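Local structure of hypothetical protein (Exiguobacterium sibiricum, 2HKV) at residues D22-I27 with E80-R85; E30-R35 with E45-L50; Q131-L136 with Y141-D146. The protein is of unknown function but belongs to the DinB superfamily of metal-binding four-helix bundles and holds a nickel ion in the crystal. All blocks are in the same frame, centred on the assembly; numbering follows the deposited sequence.

Contact 1: D22-I27 with E80-R85; sequences DLIRLI and EQLVDR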
loop_
_atom_site.group_PDB
_atom_site.type_symbol
_atom_site.label_atom_id
_atom_site.label_comp_id
_atom_site.label_asym_id
_atom_site.label_seq_id
_atom_site.Cartn_x
_atom_site.Cartn_y
_atom_site.Cartn_z
ATOM N N ASP A 22 -8.978 -9.858 -9.385
ATOM C CA ASP A 22 -10.425 -9.686 -9.441
ATOM C C ASP A 22 -10.778 -8.330 -10.021
ATOM O O ASP A 22 -11.694 -8.223 -10.858
ATOM C CB ASP A 22 -11.049 -9.821 -8.062
ATOM C CG ASP A 22 -10.956 -11.242 -7.511
ATOM O OD1 ASP A 22 -10.921 -12.211 -8.333
ATOM O OD2 ASP A 22 -10.933 -11.382 -6.253
ATOM N N LEU A 23 -10.031 -7.295 -9.616
ATOM C CA LEU A 23 -10.322 -5.943 -10.118
ATOM C C LEU A 23 -10.120 -5.865 -11.626
ATOM O O LEU A 23 -10.959 -5.308 -12.313
ATOM C CB LEU A 23 -9.466 -4.857 -9.426
ATOM C CG LEU A 23 -9.800 -4.476 -7.971
ATOM C CD1 LEU A 23 -8.732 -3.490 -7.432
ATOM C CD2 LEU A 23 -11.190 -3.832 -7.863
ATOM N N ILE A 24 -9.025 -6.439 -12.113
ATOM C CA ILE A 24 -8.703 -6.424 -13.528
ATOM C C ILE A 24 -9.836 -7.098 -14.277
ATOM O O ILE A 24 -10.305 -6.555 -15.268
ATOM C CB ILE A 24 -7.292 -7.066 -13.821
ATOM C CG1 ILE A 24 -6.185 -6.143 -13.289
ATOM C CG2 ILE A 24 -7.097 -7.366 -15.329
ATOM C CD1 ILE A 24 -4.782 -6.762 -13.286
ATOM N N ARG A 25 -10.348 -8.226 -13.754
ATOM C CA ARG A 25 -11.480 -8.910 -14.414
ATOM C C ARG A 25 -12.805 -8.114 -14.430
ATOM O O ARG A 25 -13.728 -8.456 -15.177
ATOM C CB ARG A 25 -11.691 -10.283 -13.799
ATOM C CG ARG A 25 -10.556 -11.257 -14.062
ATOM C CD ARG A 25 -10.656 -12.397 -13.060
ATOM N NE ARG A 25 -9.790 -13.518 -13.396
ATOM C CZ ARG A 25 -9.332 -14.416 -12.519
ATOM N NH1 ARG A 25 -9.635 -14.332 -11.219
ATOM N NH2 ARG A 25 -8.549 -15.405 -12.941
ATOM N N LEU A 26 -12.904 -7.047 -13.649
ATOM C CA LEU A 26 -14.097 -6.206 -13.662
ATOM C C LEU A 26 -14.067 -5.220 -14.805
ATOM O O LEU A 26 -15.099 -4.776 -15.277
ATOM C CB LEU A 26 -14.272 -5.469 -12.320
ATOM C CG LEU A 26 -14.441 -6.350 -11.075
ATOM C CD1 LEU A 26 -14.799 -5.479 -9.871
ATOM C CD2 LEU A 26 -15.507 -7.394 -11.304
ATOM N N ILE A 27 -12.869 -4.886 -15.277
ATOM C CA ILE A 27 -12.719 -3.773 -16.161
ATOM C C ILE A 27 -13.432 -4.056 -17.502
ATOM O O ILE A 27 -13.258 -5.124 -18.089
ATOM C CB ILE A 27 -11.244 -3.422 -16.389
ATOM C CG1 ILE A 27 -10.547 -3.065 -15.052
ATOM C CG2 ILE A 27 -11.164 -2.276 -17.475
ATOM C CD1 ILE A 27 -9.032 -2.794 -15.169
ATOM N N GLU A 80 -5.822 -8.668 -22.650
ATOM C CA GLU A 80 -6.204 -10.069 -22.452
ATOM C C GLU A 80 -5.109 -10.924 -21.800
ATOM O O GLU A 80 -5.381 -12.026 -21.347
ATOM C CB GLU A 80 -6.669 -10.695 -23.785
ATOM C CG GLU A 80 -5.608 -10.723 -24.895
ATOM C CD GLU A 80 -5.674 -9.528 -25.877
ATOM O OE1 GLU A 80 -5.947 -8.367 -25.455
ATOM O OE2 GLU A 80 -5.423 -9.769 -27.087
ATOM N N GLN A 81 -3.875 -10.429 -21.750
ATOM C CA GLN A 81 -2.784 -11.163 -21.086
ATOM C C GLN A 81 -2.470 -10.655 -19.670
ATOM O O GLN A 81 -1.582 -11.175 -19.012
ATOM C CB GLN A 81 -1.519 -11.068 -21.913
ATOM C CG GLN A 81 -1.667 -11.584 -23.328
ATOM C CD GLN A 81 -0.691 -10.927 -24.302
ATOM O OE1 GLN A 81 -0.201 -9.805 -24.080
ATOM N NE2 GLN A 81 -0.419 -11.625 -25.405
ATOM N N LEU A 82 -3.204 -9.649 -19.213
ATOM C CA LEU A 82 -2.888 -8.973 -17.947
ATOM C C LEU A 82 -2.909 -9.910 -16.779
ATOM O O LEU A 82 -1.979 -9.901 -15.971
ATOM C CB LEU A 82 -3.811 -7.771 -17.700
ATOM C CG LEU A 82 -3.370 -6.504 -18.423
ATOM C CD1 LEU A 82 -4.414 -5.438 -18.266
ATOM C CD2 LEU A 82 -2.036 -6.034 -17.847
ATOM N N VAL A 83 -3.951 -10.723 -16.652
ATOM C CA VAL A 83 -4.003 -11.646 -15.514
ATOM C C VAL A 83 -2.849 -12.629 -15.596
ATOM O O VAL A 83 -2.177 -12.884 -14.593
ATOM C CB VAL A 83 -5.350 -12.378 -15.386
ATOM C CG1 VAL A 83 -5.251 -13.494 -14.323
ATOM C CG2 VAL A 83 -6.432 -11.389 -15.020
ATOM N N ASP A 84 -2.629 -13.194 -16.776
ATOM C CA ASP A 84 -1.536 -14.139 -16.993
ATOM C C ASP A 84 -0.225 -13.524 -16.577
ATOM O O ASP A 84 0.612 -14.195 -15.983
ATOM C CB ASP A 84 -1.440 -14.552 -18.461
ATOM C CG ASP A 84 -2.525 -15.545 -18.876
ATOM O OD1 ASP A 84 -3.262 -16.049 -17.982
ATOM O OD2 ASP A 84 -2.634 -15.828 -20.101
ATOM N N ARG A 85 -0.060 -12.239 -16.887
ATOM C CA ARG A 85 1.156 -11.506 -16.554
ATOM C C ARG A 85 1.339 -11.261 -15.065
ATOM O O ARG A 85 2.407 -11.464 -14.543
ATOM C CB ARG A 85 1.217 -10.162 -17.336
ATOM C CG ARG A 85 2.597 -9.504 -17.314
ATOM C CD ARG A 85 3.628 -10.568 -17.665
ATOM N NE ARG A 85 4.992 -10.105 -17.768
ATOM C CZ ARG A 85 5.912 -10.185 -16.811
ATOM N NH1 ARG A 85 5.655 -10.738 -15.600
ATOM N NH2 ARG A 85 7.127 -9.694 -17.087
#
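Ile24 and Val83 bring together two helices of the DinB four-helix bundle, the last turn of helix 4-26 and the first turn of helix 82-98. Their CA atoms lie 7.3 Å apart, close enough for short branched side chains to meet without reaching. Apolar packing carries most of the contact. The CG2 methyl of Ile24 is the common point of contact: it touches CG2 of Val83 at 4.1 Å and, equally near, CB of Leu82. With chi1 at -70°, CG2 is the branch of Ile24 anti to the backbone N, and it is this one that faces helix 82-98. The Ile24 and Val83 side chains run antiparallel past one another, while that of Leu82 lies roughly perpendicular to Ile24. Leu82 meets Ile24 through its CB and sends its outer methyls on to helix 43-61, where Ala47, Val48 and Ala51 receive them; this buried leucine therefore joins three helices. On an adjacent flank of helix 4-26, Leu23 packs against helix 114-138.

Backbone bonds run from Leu26 N to Leu23 O and from Ile27 N to Ile24 O. In the other segment Arg85 N bonds to Gln81 O at 2.8 Å, and Arg85 NH1 forms a salt bridge with Glu55 of helix 43-61.

The charged part lies at the exposed margin. Arg25, extended from CG to NE, is set nearly perpendicular to Val83, and its NH2 comes obliquely to within 4.1 Å of Val83 CG1, a van der Waals approach. Asp22, one turn earlier, probably steadies the guanidinium only loosely: its OD1 lies in the guanidinium plane at the edge, in a long salt bridge of 3.8 Å to Arg25 NH1.

Contact 2: E30-R35 with E45-L50; sequences EDWDKR and EVAVHL. With NI (nickel (II) ion), chain B.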
loop_
_atom_site.group_PDB
_atom_site.type_symbol
_atom_site.label_atom_id
_atom_site.label_comp_id
_atom_site.label_asym_id
_atom_site.label_seq_id
_atom_site.Cartn_x
_atom_site.Cartn_y
_atom_site.Cartn_z
ATOM N N GLU A 30 -14.648 -0.723 -22.779
ATOM C CA GLU A 30 -14.702 0.701 -23.072
ATOM C C GLU A 30 -13.755 1.526 -22.206
ATOM O O GLU A 30 -13.389 2.611 -22.590
ATOM C CB GLU A 30 -16.151 1.247 -22.947
ATOM C CG GLU A 30 -16.881 0.984 -21.576
ATOM C CD GLU A 30 -17.950 -0.147 -21.592
ATOM O OE1 GLU A 30 -18.430 -0.531 -22.676
ATOM O OE2 GLU A 30 -18.324 -0.633 -20.498
ATOM N N ASP A 31 -13.336 0.993 -21.059
ATOM C CA ASP A 31 -12.711 1.810 -20.011
ATOM C C ASP A 31 -11.176 1.837 -19.992
ATOM O O ASP A 31 -10.569 2.618 -19.227
ATOM C CB ASP A 31 -13.236 1.344 -18.639
ATOM C CG ASP A 31 -14.714 1.699 -18.434
ATOM O OD1 ASP A 31 -15.194 2.698 -19.041
ATOM O OD2 ASP A 31 -15.391 1.003 -17.655
ATOM N N TRP A 32 -10.550 0.986 -20.796
ATOM C CA TRP A 32 -9.105 0.805 -20.722
ATOM C C TRP A 32 -8.321 2.083 -20.994
ATOM O O TRP A 32 -7.306 2.332 -20.366
ATOM C CB TRP A 32 -8.645 -0.286 -21.678
ATOM C CG TRP A 32 -9.046 -1.670 -21.276
ATOM C CD1 TRP A 32 -9.985 -2.467 -21.888
ATOM C CD2 TRP A 32 -8.503 -2.439 -20.221
ATOM N NE1 TRP A 32 -10.057 -3.676 -21.266
ATOM C CE2 TRP A 32 -9.179 -3.686 -20.217
ATOM C CE3 TRP A 32 -7.527 -2.209 -19.260
ATOM C CZ2 TRP A 32 -8.876 -4.697 -19.315
ATOM C CZ3 TRP A 32 -7.247 -3.213 -18.342
ATOM C CH2 TRP A 32 -7.916 -4.444 -18.383
ATOM N N ASP A 33 -8.756 2.898 -21.934
ATOM C CA ASP A 33 -8.023 4.138 -22.208
ATOM C C ASP A 33 -8.492 5.351 -21.422
ATOM O O ASP A 33 -7.944 6.447 -21.592
ATOM C CB ASP A 33 -8.077 4.470 -23.715
ATOM C CG ASP A 33 -7.244 3.507 -24.531
ATOM O OD1 ASP A 33 -6.100 3.206 -24.084
ATOM O OD2 ASP A 33 -7.739 3.027 -25.581
ATOM N N LYS A 34 -9.515 5.177 -20.598
ATOM C CA LYS A 34 -9.990 6.254 -19.748
ATOM C C LYS A 34 -8.893 6.687 -18.752
ATOM O O LYS A 34 -8.120 5.851 -18.224
ATOM C CB LYS A 34 -11.278 5.836 -19.001
ATOM C CG LYS A 34 -12.539 5.756 -19.875
ATOM C CD LYS A 34 -13.705 6.584 -19.244
ATOM C CE LYS A 34 -15.081 6.459 -19.964
ATOM N NZ LYS A 34 -15.394 5.151 -20.706
ATOM N N ARG A 35 -8.835 7.996 -18.510
ATOM C CA ARG A 35 -7.932 8.590 -17.507
ATOM C C ARG A 35 -8.772 9.397 -16.535
ATOM O O ARG A 35 -8.978 10.587 -16.751
ATOM C CB ARG A 35 -6.900 9.532 -18.168
ATOM C CG ARG A 35 -6.120 8.864 -19.280
ATOM C CD ARG A 35 -5.108 9.822 -19.972
ATOM N NE ARG A 35 -3.899 9.078 -20.334
ATOM C CZ ARG A 35 -3.821 8.201 -21.339
ATOM N NH1 ARG A 35 -4.881 7.939 -22.118
ATOM N NH2 ARG A 35 -2.672 7.563 -21.563
ATOM N N GLU A 45 -2.884 1.565 -18.330
ATOM C CA GLU A 45 -1.488 1.766 -17.938
ATOM C C GLU A 45 -1.224 1.457 -16.441
ATOM O O GLU A 45 -0.194 0.906 -16.111
ATOM C CB GLU A 45 -1.022 3.182 -18.288
ATOM C CG GLU A 45 -0.888 3.460 -19.783
ATOM C CD GLU A 45 -0.757 4.967 -20.111
ATOM O OE1 GLU A 45 -0.887 5.830 -19.215
ATOM O OE2 GLU A 45 -0.555 5.308 -21.312
ATOM N N VAL A 46 -2.174 1.792 -15.560
ATOM C CA VAL A 46 -2.109 1.359 -14.153
ATOM C C VAL A 46 -2.084 -0.151 -14.053
ATOM O O VAL A 46 -1.278 -0.722 -13.326
ATOM C CB VAL A 46 -3.252 1.908 -13.322
ATOM C CG1 VAL A 46 -3.063 1.545 -11.817
ATOM C CG2 VAL A 46 -3.246 3.411 -13.383
ATOM N N ALA A 47 -3.015 -0.799 -14.765
ATOM C CA ALA A 47 -3.102 -2.243 -14.795
ATOM C C ALA A 47 -1.842 -2.942 -15.247
ATOM O O ALA A 47 -1.457 -3.916 -14.631
ATOM C CB ALA A 47 -4.326 -2.729 -15.618
ATOM N N VAL A 48 -1.198 -2.472 -16.314
ATOM C CA VAL A 48 0.044 -3.085 -16.764
ATOM C C VAL A 48 1.175 -2.937 -15.702
ATOM O O VAL A 48 1.955 -3.871 -15.485
ATOM C CB VAL A 48 0.520 -2.484 -18.123
ATOM C CG1 VAL A 48 1.887 -3.049 -18.534
ATOM C CG2 VAL A 48 -0.536 -2.722 -19.221
ATOM N N HIS A 49 1.280 -1.759 -15.096
ATOM C CA HIS A 49 2.326 -1.485 -14.075
ATOM C C HIS A 49 2.092 -2.454 -12.912
ATOM O O HIS A 49 3.023 -3.102 -12.440
ATOM C CB HIS A 49 2.258 -0.002 -13.664
ATOM C CG HIS A 49 3.247 0.444 -12.604
ATOM N ND1 HIS A 49 4.600 0.268 -12.713
ATOM C CD2 HIS A 49 3.060 1.169 -11.464
ATOM C CE1 HIS A 49 5.210 0.837 -11.680
ATOM N NE2 HIS A 49 4.296 1.349 -10.866
ATOM N N LEU A 50 0.835 -2.582 -12.470
ATOM C CA LEU A 50 0.482 -3.569 -11.422
ATOM C C LEU A 50 0.855 -5.032 -11.796
ATOM O O LEU A 50 1.398 -5.809 -10.975
ATOM C CB LEU A 50 -1.003 -3.488 -11.134
ATOM C CG LEU A 50 -1.520 -2.524 -10.079
ATOM C CD1 LEU A 50 -3.060 -2.278 -10.317
ATOM C CD2 LEU A 50 -1.208 -3.072 -8.654
HETATM NI NI NI B . 4.697 2.541 -9.316
HETATM O O HOH W 1 4.302 4.359 -10.586
HETATM O O HOH W 2 6.676 2.872 -9.849
#
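A type I beta turn from Asp31 to Lys34, closed by Lys34 N to Asp31 O at 3.1 Å, places Trp32 and then Arg35 beside Ala47 and Glu45 of helix 43-61, in the loop that links the first two long helices of the DinB bundle. Backbone bonds of Trp32 with Tyr44 and of Lys34 with Val43 hold this loop against the start of the helix. Trp32 comes to Ala47 edge-on: its CZ3 lies 4.0 Å from Ala47 CB, which sits near the ring plane. At the exposed margin Arg35 and Glu45 form a salt bridge. Arg35 NH2 is 3.1 Å from Glu45 OE2, which approaches the guanidinium edge near its plane. The two planes are 82° apart, and Glu45 OE1 also lies 3.4 Å from Arg35 NH2, so the carboxylate does not meet the guanidinium in a two-nitrogen fork. Within the turn, Lys34 NZ reaches back to Asp31 OD1 at 3.0 Å, nearly along the C-O axis. Further along the helix, His49 turns its CG anti to the backbone N (chi1 179°) and points its imidazole at the nickel site shared with His124 and His128. Two waters also bind this metal, and His49 NE2 coordinates it at 2.0 Å.

Contact 3: Q131-L136 with Y141-D146; sequences QLLDYL and YDIKLD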
loop_
_atom_site.group_PDB
_atom_site.type_symbol
_atom_site.label_atom_id
_atom_site.label_comp_id
_atom_site.label_asym_id
_atom_site.label_seq_id
_atom_site.Cartn_x
_atom_site.Cartn_y
_atom_site.Cartn_z
ATOM N N GLN A 131 -4.883 2.827 -6.264
ATOM C CA GLN A 131 -5.089 3.719 -7.408
ATOM C C GLN A 131 -6.145 3.129 -8.355
ATOM O O GLN A 131 -7.087 3.852 -8.793
ATOM C CB GLN A 131 -3.799 3.872 -8.167
ATOM C CG GLN A 131 -3.820 4.911 -9.225
ATOM C CD GLN A 131 -2.438 5.183 -9.790
ATOM O OE1 GLN A 131 -1.456 4.558 -9.394
ATOM N NE2 GLN A 131 -2.351 6.163 -10.721
ATOM N N LEU A 132 -5.985 1.843 -8.683
ATOM C CA LEU A 132 -6.900 1.174 -9.627
ATOM C C LEU A 132 -8.279 1.178 -9.037
ATOM O O LEU A 132 -9.266 1.481 -9.744
ATOM C CB LEU A 132 -6.450 -0.263 -9.981
ATOM C CG LEU A 132 -7.381 -1.006 -10.960
ATOM C CD1 LEU A 132 -7.581 -0.213 -12.326
ATOM C CD2 LEU A 132 -6.855 -2.463 -11.116
ATOM N N LEU A 133 -8.376 0.901 -7.744
ATOM C CA LEU A 133 -9.683 0.905 -7.099
ATOM C C LEU A 133 -10.358 2.314 -7.190
ATOM O O LEU A 133 -11.584 2.445 -7.513
ATOM C CB LEU A 133 -9.533 0.477 -5.648
ATOM C CG LEU A 133 -10.790 0.424 -4.778
ATOM C CD1 LEU A 133 -11.530 -0.867 -5.044
ATOM C CD2 LEU A 133 -10.344 0.508 -3.281
ATOM N N ASP A 134 -9.580 3.355 -6.920
ATOM C CA ASP A 134 -10.095 4.731 -7.023
ATOM C C ASP A 134 -10.557 5.036 -8.458
ATOM O O ASP A 134 -11.593 5.661 -8.645
ATOM C CB ASP A 134 -9.056 5.765 -6.642
ATOM C CG ASP A 134 -8.753 5.789 -5.166
ATOM O OD1 ASP A 134 -9.546 5.219 -4.363
ATOM O OD2 ASP A 134 -7.699 6.423 -4.818
ATOM N N TYR A 135 -9.797 4.593 -9.452
ATOM C CA TYR A 135 -10.180 4.815 -10.828
ATOM C C TYR A 135 -11.526 4.152 -11.138
ATOM O O TYR A 135 -12.382 4.768 -11.775
ATOM C CB TYR A 135 -9.183 4.197 -11.792
ATOM C CG TYR A 135 -7.923 4.983 -12.067
ATOM C CD1 TYR A 135 -7.514 6.019 -11.245
ATOM C CD2 TYR A 135 -7.133 4.662 -13.161
ATOM C CE1 TYR A 135 -6.322 6.698 -11.485
ATOM C CE2 TYR A 135 -5.970 5.355 -13.430
ATOM C CZ TYR A 135 -5.571 6.376 -12.596
ATOM O OH TYR A 135 -4.400 7.048 -12.871
ATOM N N LEU A 136 -11.664 2.879 -10.763
ATOM C CA LEU A 136 -12.882 2.144 -11.102
ATOM C C LEU A 136 -14.061 2.771 -10.360
ATOM O O LEU A 136 -15.099 2.968 -10.933
ATOM C CB LEU A 136 -12.735 0.632 -10.797
ATOM C CG LEU A 136 -11.733 -0.126 -11.689
ATOM C CD1 LEU A 136 -11.813 -1.663 -11.391
ATOM C CD2 LEU A 136 -11.805 0.153 -13.167
ATOM N N TYR A 141 -18.106 2.104 -10.743
ATOM C CA TYR A 141 -18.194 0.672 -10.528
ATOM C C TYR A 141 -18.666 0.313 -9.095
ATOM O O TYR A 141 -19.068 -0.823 -8.843
ATOM C CB TYR A 141 -16.836 0.008 -10.742
ATOM C CG TYR A 141 -16.373 -0.177 -12.170
ATOM C CD1 TYR A 141 -16.212 0.900 -13.037
ATOM C CD2 TYR A 141 -16.037 -1.445 -12.642
ATOM C CE1 TYR A 141 -15.759 0.717 -14.355
ATOM C CE2 TYR A 141 -15.572 -1.644 -13.937
ATOM C CZ TYR A 141 -15.432 -0.555 -14.794
ATOM O OH TYR A 141 -14.968 -0.759 -16.071
ATOM N N ASP A 142 -18.542 1.229 -8.133
ATOM C CA ASP A 142 -19.061 0.992 -6.778
ATOM C C ASP A 142 -18.556 -0.356 -6.222
ATOM O O ASP A 142 -19.340 -1.233 -5.829
ATOM C CB ASP A 142 -20.612 1.042 -6.822
ATOM C CG ASP A 142 -21.262 0.983 -5.437
ATOM O OD1 ASP A 142 -20.537 0.947 -4.415
ATOM O OD2 ASP A 142 -22.516 0.998 -5.386
ATOM N N ILE A 143 -17.246 -0.518 -6.184
ATOM C CA ILE A 143 -16.656 -1.839 -5.856
ATOM C C ILE A 143 -16.914 -2.312 -4.422
ATOM O O ILE A 143 -16.689 -1.580 -3.456
ATOM C CB ILE A 143 -15.157 -1.878 -6.219
ATOM C CG1 ILE A 143 -15.047 -1.943 -7.765
ATOM C CG2 ILE A 143 -14.381 -3.061 -5.500
ATOM C CD1 ILE A 143 -13.984 -1.124 -8.299
ATOM N N LYS A 144 -17.399 -3.558 -4.307
ATOM C CA LYS A 144 -17.753 -4.170 -3.029
ATOM C C LYS A 144 -16.890 -5.434 -2.766
ATOM O O LYS A 144 -17.386 -6.440 -2.246
ATOM C CB LYS A 144 -19.254 -4.528 -2.993
ATOM C CG LYS A 144 -20.250 -3.412 -3.444
ATOM C CD LYS A 144 -20.334 -2.238 -2.466
ATOM N N LEU A 145 -15.604 -5.359 -3.109
ATOM C CA LEU A 145 -14.648 -6.474 -2.954
ATOM C C LEU A 145 -13.932 -6.331 -1.605
ATOM O O LEU A 145 -13.410 -5.253 -1.298
ATOM C CB LEU A 145 -13.602 -6.400 -4.078
ATOM C CG LEU A 145 -13.131 -7.621 -4.861
ATOM C CD1 LEU A 145 -13.741 -7.622 -6.278
ATOM C CD2 LEU A 145 -11.637 -7.526 -4.946
ATOM N N ASP A 146 -13.891 -7.388 -0.800
ATOM C CA ASP A 146 -13.159 -7.325 0.469
ATOM C C ASP A 146 -11.637 -7.210 0.197
ATOM O O ASP A 146 -10.986 -8.162 -0.246
ATOM C CB ASP A 146 -13.486 -8.540 1.367
ATOM C CG ASP A 146 -12.999 -8.361 2.825
ATOM O OD1 ASP A 146 -12.108 -7.504 3.074
ATOM O OD2 ASP A 146 -13.506 -9.089 3.723
#
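The Tyr141 ring takes Leu136 on one face: CD2 stands 4.1 Å from the ring centroid, 14° off the normal, in a CH-pi contact, while Leu136 CB approaches CG over the same face. The pair fastens the C-terminal tail of this DinB bundle to the end of helix 114-138. At the rim, the Tyr141 hydroxyl bonds to Gln28 N and probably to Asp31. With an alanine here, Leu136 CD2 would probably lose its aromatic cover and Asp31 its hydroxyl partner. Tyr141 N donates to Leu136 O at 3.1 Å in a fairly straight bond (163°), the donor tilted from the carbonyl plane. Of the other flat groups, the Gln131 amide gives NE2 to Tyr135 OH, which lies tilted out of the amide plane. Gln131 OE1 pairs with ND1 of His128, which probably helps to orient this metal ligand. Ile143 lies across Leu133 and Leu136. Its CG2 meets Leu133 CD1 at 3.6 Å, and Leu133 also packs on His127 of the second subunit. A chi2 of 140°, well off the staggered position, accompanies a squeezed contact: Ile143 CD1 presses on Leu136 CB at 3.3 Å.

The three contacts cluster at one end of the bundle, with centres 11 Å (contacts 1 and 2), 14 Å (1 and 3) and 13 Å (2 and 3) apart. Contacts 1 and 2 merge through Leu82, whose CD1 lies 3.6 Å from Trp32 CZ3. Contact 3 touches both others: Tyr141 CE2 is 3.4 Å from Leu26 O in contact 1, and Leu132 CD2 is 3.9 Å from Leu50 CD1 in contact 2. Contacts 2 and 3 bear most directly on the nickel, one supplying His49, the other Gln131, which bonds to the ligand His128. Contact 1 stands back from the site, the Leu82 side chain being about 14 Å from the metal.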